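Local atomic coordinates of malonate decarboxylase subunit alpha (Acinetobacter baumannii ATCC 17978, PDB entry 6MPR), a protein that probably acts as the acyl-carrier-protein transferase of malonate decarboxylase, exchanging the acetyl group on the carrier protein for malonyl. Residues A[72-77]-A[221-226]; A[79-84]-A[106-111]; A[369-374]-A[442-447]; A[435-440]-A[502-507]. All coordinates share one frame; numbering follows the deposited sequence. Where two conformers were deposited one is given.

Interaction 1 (A[72-77]-A[221-226])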
# COMPACT_ATOMS: atom_id res chain seq x y z
N ALA A 72 16.27 -9.99 14.18
CA ALA A 72 16.04 -10.83 15.35
C ALA A 72 17.11 -11.93 15.36
O ALA A 72 16.85 -13.12 15.14
CB ALA A 72 14.64 -11.40 15.32
N ASP A 73 18.35 -11.51 15.59
CA ASP A 73 19.46 -12.43 15.31
C ASP A 73 19.62 -13.50 16.38
O ASP A 73 20.16 -14.58 16.10
CB ASP A 73 20.77 -11.66 15.13
CG ASP A 73 21.26 -11.00 16.40
OD1 ASP A 73 20.59 -10.06 16.91
OD2 ASP A 73 22.32 -11.43 16.91
N PHE A 74 19.17 -13.24 17.61
CA PHE A 74 19.12 -14.32 18.60
C PHE A 74 18.16 -15.41 18.16
O PHE A 74 18.49 -16.61 18.23
CB PHE A 74 18.73 -13.74 19.96
CG PHE A 74 18.56 -14.77 21.04
CD1 PHE A 74 19.64 -15.54 21.46
CD2 PHE A 74 17.34 -14.94 21.65
CE1 PHE A 74 19.49 -16.47 22.48
CE2 PHE A 74 17.18 -15.87 22.66
CZ PHE A 74 18.26 -16.64 23.07
N LEU A 75 16.99 -15.03 17.66
CA LEU A 75 16.03 -16.05 17.21
C LEU A 75 16.53 -16.77 15.96
O LEU A 75 16.38 -17.99 15.84
CB LEU A 75 14.65 -15.43 16.95
CG LEU A 75 13.94 -14.83 18.17
CD1 LEU A 75 12.56 -14.25 17.80
CD2 LEU A 75 13.83 -15.86 19.30
N SER A 76 17.14 -16.04 15.01
CA SER A 76 17.63 -16.69 13.80
C SER A 76 18.82 -17.60 14.10
O SER A 76 18.88 -18.71 13.58
CB SER A 76 17.97 -15.66 12.72
OG SER A 76 18.94 -14.72 13.16
N ARG A 77 19.76 -17.16 14.95
CA ARG A 77 20.87 -18.03 15.33
C ARG A 77 20.36 -19.27 16.06
O ARG A 77 20.87 -20.38 15.87
CB ARG A 77 21.89 -17.28 16.20
CG ARG A 77 22.75 -16.27 15.44
CD ARG A 77 23.79 -15.60 16.35
NE ARG A 77 23.25 -14.45 17.09
CZ ARG A 77 23.01 -14.46 18.40
NH1 ARG A 77 23.27 -15.55 19.12
NH2 ARG A 77 22.53 -13.38 19.01
N TYR A 221 4.87 -15.19 23.09
CA TYR A 221 6.01 -15.34 23.98
C TYR A 221 7.03 -14.24 23.73
O TYR A 221 7.17 -13.75 22.61
CB TYR A 221 6.71 -16.68 23.80
CG TYR A 221 5.87 -17.87 24.16
CD1 TYR A 221 5.74 -18.29 25.48
CD2 TYR A 221 5.21 -18.57 23.18
CE1 TYR A 221 4.95 -19.41 25.81
CE2 TYR A 221 4.43 -19.66 23.48
CZ TYR A 221 4.30 -20.08 24.79
OH TYR A 221 3.52 -21.18 25.05
N VAL A 222 7.78 -13.90 24.79
CA VAL A 222 8.94 -13.03 24.66
C VAL A 222 10.14 -13.79 25.23
O VAL A 222 10.00 -14.70 26.04
CB VAL A 222 8.77 -11.67 25.37
CG1 VAL A 222 7.56 -10.92 24.81
CG2 VAL A 222 8.66 -11.85 26.88
N VAL A 223 11.33 -13.40 24.77
CA VAL A 223 12.58 -13.96 25.28
C VAL A 223 13.61 -12.84 25.29
O VAL A 223 13.69 -12.06 24.34
CB VAL A 223 13.07 -15.16 24.43
CG1 VAL A 223 13.40 -14.73 22.98
CG2 VAL A 223 14.28 -15.81 25.07
N VAL A 224 14.37 -12.73 26.38
CA VAL A 224 15.47 -11.77 26.45
C VAL A 224 16.62 -12.31 25.61
O VAL A 224 17.09 -13.43 25.83
CB VAL A 224 15.90 -11.53 27.90
CG1 VAL A 224 17.09 -10.57 27.96
CG2 VAL A 224 14.75 -10.98 28.71
N ALA A 225 17.06 -11.52 24.63
CA ALA A 225 18.12 -11.99 23.74
C ALA A 225 19.44 -12.11 24.50
O ALA A 225 19.66 -11.44 25.51
CB ALA A 225 18.28 -11.03 22.56
N ASP A 226 20.33 -12.97 23.99
CA ASP A 226 21.64 -13.10 24.62
C ASP A 226 22.44 -11.82 24.49
O ASP A 226 23.35 -11.58 25.29
CB ASP A 226 22.43 -14.29 24.03
CG ASP A 226 22.52 -14.26 22.49
OD1 ASP A 226 21.90 -13.39 21.84
OD2 ASP A 226 23.22 -15.14 21.93

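Interaction 2 (A[79-84]-A[106-111])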
# COMPACT_ATOMS: atom_id res chain seq x y z
N LEU A 79 17.23 -20.64 15.80
CA LEU A 79 16.52 -21.50 14.86
C LEU A 79 17.50 -22.37 14.06
O LEU A 79 17.24 -23.56 13.84
CB LEU A 79 15.67 -20.64 13.92
CG LEU A 79 14.78 -21.41 12.94
CD1 LEU A 79 13.74 -22.22 13.69
CD2 LEU A 79 14.10 -20.43 11.98
N ALA A 80 18.64 -21.80 13.67
CA ALA A 80 19.64 -22.56 12.93
C ALA A 80 20.33 -23.63 13.77
O ALA A 80 21.07 -24.45 13.20
CB ALA A 80 20.69 -21.61 12.34
N GLN A 81 20.12 -23.65 15.10
CA GLN A 81 20.67 -24.67 15.98
C GLN A 81 19.65 -25.75 16.36
O GLN A 81 19.99 -26.67 17.11
CB GLN A 81 21.23 -24.04 17.25
CG GLN A 81 22.37 -23.08 17.00
CD GLN A 81 23.54 -23.75 16.29
OE1 GLN A 81 23.97 -24.83 16.67
NE2 GLN A 81 24.04 -23.10 15.24
N THR A 82 18.42 -25.66 15.85
CA THR A 82 17.43 -26.69 16.15
C THR A 82 17.75 -27.98 15.40
O THR A 82 18.55 -28.01 14.45
CB THR A 82 16.01 -26.21 15.80
OG1 THR A 82 15.94 -25.86 14.41
CG2 THR A 82 15.63 -25.01 16.65
N ASN A 83 17.12 -29.05 15.85
CA ASN A 83 17.32 -30.39 15.31
C ASN A 83 16.56 -30.53 13.99
O ASN A 83 15.33 -30.41 13.99
CB ASN A 83 16.82 -31.41 16.32
CG ASN A 83 17.13 -32.85 15.92
OD1 ASN A 83 17.39 -33.16 14.76
ND2 ASN A 83 17.06 -33.75 16.90
N PRO A 84 17.23 -30.76 12.87
CA PRO A 84 16.50 -30.86 11.60
C PRO A 84 15.61 -32.10 11.50
O PRO A 84 14.74 -32.15 10.63
CB PRO A 84 17.61 -30.86 10.53
CG PRO A 84 18.82 -30.31 11.24
CD PRO A 84 18.69 -30.78 12.66
N PHE A 106 18.89 -23.31 5.14
CA PHE A 106 18.67 -24.14 3.96
C PHE A 106 19.78 -25.16 3.79
O PHE A 106 19.51 -26.34 3.51
CB PHE A 106 18.52 -23.25 2.73
CG PHE A 106 17.36 -22.29 2.84
CD1 PHE A 106 17.51 -21.06 3.47
CD2 PHE A 106 16.11 -22.65 2.36
CE1 PHE A 106 16.43 -20.18 3.59
CE2 PHE A 106 15.04 -21.79 2.48
CZ PHE A 106 15.20 -20.54 3.10
N GLU A 107 21.03 -24.74 3.99
CA GLU A 107 22.13 -25.70 3.98
C GLU A 107 21.90 -26.82 4.97
O GLU A 107 22.18 -27.99 4.67
CB GLU A 107 23.44 -24.97 4.28
CG GLU A 107 24.67 -25.81 4.05
CD GLU A 107 25.93 -24.99 4.22
OE1 GLU A 107 25.84 -23.75 4.07
OE2 GLU A 107 26.99 -25.58 4.50
N LYS A 108 21.38 -26.50 6.15
CA LYS A 108 21.23 -27.50 7.21
C LYS A 108 19.97 -28.35 7.08
O LYS A 108 19.78 -29.26 7.90
CB LYS A 108 21.24 -26.81 8.58
CG LYS A 108 22.58 -26.21 8.98
CD LYS A 108 22.52 -25.51 10.33
CE LYS A 108 23.92 -25.29 10.88
NZ LYS A 108 23.90 -24.57 12.18
N GLY A 109 19.11 -28.09 6.10
CA GLY A 109 17.92 -28.89 5.95
C GLY A 109 16.79 -28.51 6.88
O GLY A 109 15.83 -29.28 7.02
N ILE A 110 16.88 -27.34 7.51
CA ILE A 110 15.80 -26.87 8.37
C ILE A 110 14.72 -26.18 7.54
O ILE A 110 13.52 -26.45 7.71
CB ILE A 110 16.37 -25.93 9.45
CG1 ILE A 110 17.28 -26.74 10.40
CG2 ILE A 110 15.24 -25.22 10.18
CD1 ILE A 110 18.19 -25.90 11.28
N ALA A 111 15.14 -25.32 6.62
CA ALA A 111 14.25 -24.61 5.71
C ALA A 111 14.40 -25.17 4.29
O ALA A 111 15.47 -25.66 3.92
CB ALA A 111 14.54 -23.11 5.72

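Interaction 3 (A[369-374]-A[442-447])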
# COMPACT_ATOMS: atom_id res chain seq x y z
N LEU A 369 22.31 -1.31 -11.20
CA LEU A 369 23.58 -1.73 -11.78
C LEU A 369 23.52 -1.84 -13.30
O LEU A 369 24.52 -1.57 -13.97
CB LEU A 369 24.06 -3.07 -11.20
CG LEU A 369 24.44 -3.06 -9.72
CD1 LEU A 369 24.96 -4.43 -9.31
CD2 LEU A 369 25.45 -1.95 -9.43
N GLN A 370 22.38 -2.27 -13.85
CA GLN A 370 22.25 -2.49 -15.29
C GLN A 370 20.97 -1.86 -15.82
O GLN A 370 19.94 -1.86 -15.14
CB GLN A 370 22.25 -3.98 -15.63
CG GLN A 370 23.62 -4.64 -15.51
CD GLN A 370 23.64 -6.00 -16.18
OE1 GLN A 370 22.60 -6.63 -16.34
NE2 GLN A 370 24.82 -6.44 -16.61
N VAL A 371 21.06 -1.30 -17.02
CA VAL A 371 19.95 -0.67 -17.72
C VAL A 371 20.09 -1.07 -19.18
O VAL A 371 21.18 -0.95 -19.75
CB VAL A 371 19.97 0.87 -17.58
CG1 VAL A 371 18.82 1.53 -18.35
CG2 VAL A 371 19.93 1.27 -16.11
N ASP A 372 19.02 -1.57 -19.79
CA ASP A 372 19.11 -1.94 -21.20
C ASP A 372 18.53 -0.83 -22.09
O ASP A 372 18.17 0.26 -21.62
CB ASP A 372 18.47 -3.32 -21.45
CG ASP A 372 16.94 -3.31 -21.47
OD1 ASP A 372 16.31 -2.24 -21.35
OD2 ASP A 372 16.37 -4.41 -21.64
N GLY A 373 18.49 -1.09 -23.40
CA GLY A 373 18.15 -0.07 -24.38
C GLY A 373 16.71 0.43 -24.30
O GLY A 373 16.40 1.48 -24.88
N MET A 374 15.84 -0.32 -23.64
CA MET A 374 14.47 0.07 -23.37
C MET A 374 14.31 0.76 -22.01
O MET A 374 13.21 1.20 -21.68
CB MET A 374 13.54 -1.15 -23.43
CG MET A 374 13.32 -1.71 -24.83
SD MET A 374 12.34 -0.55 -25.80
CE MET A 374 10.78 -0.60 -24.92
N LYS A 442 32.52 -1.95 -15.04
CA LYS A 442 31.54 -2.57 -15.92
C LYS A 442 30.53 -1.52 -16.40
O LYS A 442 30.19 -0.60 -15.65
CB LYS A 442 30.81 -3.71 -15.20
CG LYS A 442 31.72 -4.88 -14.85
CD LYS A 442 31.00 -5.93 -14.02
CE LYS A 442 31.90 -7.12 -13.76
NZ LYS A 442 32.44 -7.68 -15.04
N PRO A 443 30.06 -1.63 -17.63
CA PRO A 443 29.08 -0.66 -18.13
C PRO A 443 27.74 -0.80 -17.44
O PRO A 443 27.28 -1.91 -17.14
CB PRO A 443 28.98 -0.99 -19.63
CG PRO A 443 29.50 -2.36 -19.75
CD PRO A 443 30.54 -2.52 -18.70
N THR A 444 27.10 0.34 -17.18
CA THR A 444 25.73 0.31 -16.69
C THR A 444 24.77 -0.02 -17.80
O THR A 444 23.84 -0.82 -17.62
CB THR A 444 25.36 1.66 -16.08
OG1 THR A 444 26.28 1.96 -15.02
CG2 THR A 444 23.95 1.62 -15.56
N PHE A 445 24.98 0.56 -18.97
CA PHE A 445 24.10 0.38 -20.10
C PHE A 445 24.57 -0.82 -20.91
O PHE A 445 25.73 -0.86 -21.35
CB PHE A 445 24.03 1.67 -20.92
CG PHE A 445 23.41 2.79 -20.16
CD1 PHE A 445 22.02 2.88 -20.06
CD2 PHE A 445 24.19 3.71 -19.47
CE1 PHE A 445 21.43 3.89 -19.33
CE2 PHE A 445 23.60 4.73 -18.73
CZ PHE A 445 22.21 4.82 -18.67
N VAL A 446 23.69 -1.81 -21.06
CA VAL A 446 24.00 -3.09 -21.70
C VAL A 446 22.92 -3.42 -22.71
O VAL A 446 21.75 -3.05 -22.55
CB VAL A 446 24.11 -4.24 -20.68
CG1 VAL A 446 25.28 -4.01 -19.73
CG2 VAL A 446 22.79 -4.39 -19.91
N ASP A 447 23.31 -4.15 -23.77
CA ASP A 447 22.33 -4.62 -24.74
C ASP A 447 21.36 -5.63 -24.13
O ASP A 447 20.19 -5.67 -24.51
CB ASP A 447 23.04 -5.24 -25.94
CG ASP A 447 23.78 -4.21 -26.79
OD1 ASP A 447 23.33 -3.05 -26.85
OD2 ASP A 447 24.81 -4.58 -27.40
O HOH W 1 27.50 -4.55 -16.82
O HOH W 2 18.97 -3.40 -25.17

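Interaction 4 (A[435-440]-A[502-507])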
# COMPACT_ATOMS: atom_id res chain seq x y z
N GLU A 435 25.64 6.48 -13.09
CA GLU A 435 26.78 6.78 -13.94
C GLU A 435 26.86 5.74 -15.06
O GLU A 435 26.33 4.63 -14.96
CB GLU A 435 28.09 6.81 -13.15
CG GLU A 435 28.12 7.82 -12.00
CD GLU A 435 29.29 7.61 -11.05
OE1 GLU A 435 30.45 7.67 -11.51
OE2 GLU A 435 29.03 7.37 -9.85
N THR A 436 27.52 6.12 -16.15
CA THR A 436 27.51 5.24 -17.32
C THR A 436 28.33 3.98 -17.10
O THR A 436 28.05 2.94 -17.71
CB THR A 436 27.99 6.01 -18.56
OG1 THR A 436 29.31 6.54 -18.36
CG2 THR A 436 27.01 7.14 -18.85
N PHE A 437 29.32 4.02 -16.21
CA PHE A 437 30.05 2.82 -15.82
C PHE A 437 30.00 2.66 -14.31
O PHE A 437 30.03 3.65 -13.57
CB PHE A 437 31.50 2.85 -16.30
CG PHE A 437 31.65 2.59 -17.77
CD1 PHE A 437 31.39 3.60 -18.68
CD2 PHE A 437 32.02 1.34 -18.23
CE1 PHE A 437 31.52 3.37 -20.03
CE2 PHE A 437 32.14 1.10 -19.58
CZ PHE A 437 31.90 2.11 -20.48
N GLN A 438 29.92 1.41 -13.88
CA GLN A 438 29.80 1.06 -12.48
C GLN A 438 31.17 1.02 -11.81
O GLN A 438 32.22 1.10 -12.45
CB GLN A 438 29.11 -0.29 -12.33
CG GLN A 438 27.62 -0.24 -12.59
CD GLN A 438 26.92 0.72 -11.64
OE1 GLN A 438 27.20 0.73 -10.44
NE2 GLN A 438 26.01 1.53 -12.17
N GLU A 439 31.14 0.92 -10.48
CA GLU A 439 32.37 0.70 -9.73
C GLU A 439 32.91 -0.67 -10.10
O GLU A 439 32.21 -1.68 -9.97
CB GLU A 439 32.10 0.81 -8.23
N GLY A 440 34.14 -0.70 -10.59
CA GLY A 440 34.72 -1.90 -11.17
C GLY A 440 34.88 -1.81 -12.67
O GLY A 440 35.52 -2.70 -13.26
N GLY A 502 27.12 7.79 -22.67
CA GLY A 502 28.57 7.83 -22.68
C GLY A 502 29.18 6.90 -23.71
O GLY A 502 28.70 6.78 -24.84
N VAL A 503 30.27 6.22 -23.34
CA VAL A 503 30.97 5.34 -24.27
C VAL A 503 30.68 3.86 -23.97
O VAL A 503 31.45 2.99 -24.38
CB VAL A 503 32.48 5.62 -24.32
CG1 VAL A 503 32.75 7.04 -24.81
CG2 VAL A 503 33.13 5.39 -22.96
N THR A 504 29.59 3.56 -23.27
CA THR A 504 29.05 2.20 -23.27
C THR A 504 28.67 1.81 -24.70
O THR A 504 28.70 2.63 -25.62
CB THR A 504 27.81 2.10 -22.38
OG1 THR A 504 26.76 2.91 -22.93
CG2 THR A 504 28.12 2.55 -20.96
N SER A 505 28.31 0.53 -24.89
CA SER A 505 27.95 0.08 -26.23
C SER A 505 26.76 0.87 -26.77
O SER A 505 26.75 1.29 -27.93
CB SER A 505 27.67 -1.42 -26.24
OG SER A 505 26.54 -1.75 -25.45
N ILE A 506 25.77 1.12 -25.92
CA ILE A 506 24.62 1.93 -26.31
C ILE A 506 25.04 3.37 -26.61
O ILE A 506 24.63 3.96 -27.61
CB ILE A 506 23.53 1.84 -25.23
CG1 ILE A 506 23.05 0.39 -25.12
CG2 ILE A 506 22.37 2.78 -25.54
CD1 ILE A 506 22.05 0.13 -23.99
N GLY A 507 25.90 3.95 -25.76
CA GLY A 507 26.33 5.33 -25.99
C GLY A 507 27.12 5.52 -27.27
O GLY A 507 26.99 6.54 -27.94
O HOH W 3 31.17 6.83 -20.49

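Interaction 1 (A[72-77]-A[221-226])
V223 presents its two methyls to the first turn of helix 73-79. CG2 lies 3.8 Å from F74 CE2, at the edge of the phenyl ring, while CG1 reaches L75 CD2 at 3.9 Å, the two side chains running alongside in opposite senses. V224 points its side chain away; its O lies near F74 CE2 and is hydrogen-bonded to T45 OG1. Strand 221-224 is the second strand from one side of an eight-stranded parallel sheet, in an α/β fold consistent with a Rossmann-like family, and the axes of 73-77 and 221-224 lie 97° apart. F74 holds CG anti to its backbone N (chi1 176°); A225 CA and D226 N lie over one face of its ring. The A225 CA is 4.1 Å from the ring centroid, in a CH-pi contact, and A225 CB packs on F74 CB. D226 turns back toward the helix. Its carboxylate meets R77 tip to tip, the two planar groups nearly coplanar. NH1 of R77 donates to D226 OD2 (2.8 Å) and NH2 to D226 OD1 (2.9 Å), both on syn lone pairs. NE and NH2 of R77 also converge on OD2 of D73 one helical turn earlier, so a single guanidinium is fixed by two carboxylates; the other oxygen of D73, OD1, accepts from the backbone N of Y230.

Interaction 2 (A[79-84]-A[106-111])
The carbonyl of L79 touches the end of I110: L79 O and I110 CD1 are 3.6 Å apart. That oxygen is not left to the hydrocarbon, since within its own turn it accepts from both T82 N and T82 OG1, the hydroxyl bond being the shorter at 2.7 Å and lying in the carbonyl plane. The next carbonyl, of A80, is taken up across the contact. K108 runs out as an extended chain beyond CG, its CD passing A80 O at 3.4 Å, and NZ then donates to A80 O at 3.0 Å from above the carbonyl plane, 42° out of it. L79 to T82 form a type I β turn, with A80 and Q81 at its corners, that follows helix 73-79. This turn faces the end of the following helix, 100-107, and the two helices belong to consecutive β-α-β units of the parallel sheet: strand 90-94 comes between them in the chain, and I110 is bonded to L90 by its backbone. G109, the first residue past the helical conformation of 100-107, makes a Schellman motif with the positive phi (81°) that glycine readily adopts. T82 comes back to the same isoleucine, its OG1 standing 3.9 Å from I110 CD1, while its side chain also packs on helix 48-55. After N83, whose backbone N bonds to E53, P84 turns its ring toward the second segment. CG of P84 meets K108 O at 3.6 Å and packs obliquely against CG1 of I110 at 4.0 Å.

Interaction 3 (A[369-374]-A[442-447])
V371 and F445 form a single parallel β bridge, in which V371 N donates to T444 O (2.9 Å) and V446 N donates to V371 O (3.0 Å), with CA-H···O contacts on both sides. The bridge ties strand 370-371, which also pairs antiparallel with 377-378, to the loop that leads from strand 429-433 to helix 450-458. Beside it the side chains of V371 and F445 lean on one another, V371 CG1 resting 3.7 Å from F445 CE1. The phenyl ring packs among L475, I497 and I506, with T477 and T504 also touching it. CG2 of V371 meets the methyl CG2 of T444, whose hydroxyl is held by the carbonyl O of E435. Q370 crosses V446 at about a right angle. Its OE1 accepts from D450 N, and its NE2 stands 4.0 Å from V446 CG1 and gives a bond to a water that in turn donates to P443 O. D372, in contact with L423 of the second subunit, accepts from M374 N through OD1 in an Asx turn. Just beyond it a second water accepts from G373 N and donates to D447 O, at 2.9 and 2.7 Å.

Interaction 4 (A[435-440]-A[502-507])
F437 and T504 pass each other with opposed directions, the aromatic ring against the threonine methyl. From CB the phenylalanine heads off with CG anti to its carbonyl carbon (chi1 -75°). Contact begins at CD1, 4.1 Å from T504 CG2. CE1 goes further in: it lies 3.6 Å from T504 CG2 and 3.9 Å from V503 CG2, so that two methyls of successive residues meet one ring carbon, both from oblique positions. At the tip, CZ still touches T504 CG2, and it has the backbone N of T504 at 3.9 Å. The same T504 methyl packs at 3.3 Å on the carbonyl O of T436, the residue before F437, while T504 OG1 faces its own segment. That hydroxyl accepts from G507 N as the N-cap of the short helix 505-508 and is also bonded to A501 O. T436 CG2 packs against G502 N, and T436 OG1 accepts a hydrogen bond at 2.8 Å from a water that itself accepts from V503 N; this water lies in plane at the edge of the F437 ring. T436 OG1 is further bonded to E478. The contact joins the loop after strand 429-433 to the turn that precedes helix 505-508. No direct hydrogen bond links the two segments and their polar connection runs through a water, which implies that the fit of methyls against ring and backbone, a matter of shape rather than of bond direction, sets how they lie together.

The four contacts fall into two pairs, one in each half of an α/β chain. Interactions 1 and 2, centres 16 Å apart, belong to the N-terminal eight-stranded parallel sheet and share helix 73-79, whose start serves the first and whose end serves the second; along the sequence, interaction 2 closes before the chain returns for 221-226. Interactions 3 and 4 come later, with alternating segments, beside the mixed sheet containing strands 363-366 and 429-433. Their centres are only 8 Å apart, and T444 N probably bonds to T436 O, so they form one continuous patch. Interactions 1 and 3, with centres about 42 Å apart, lie on opposite sides of the chain's centre, in separate regions.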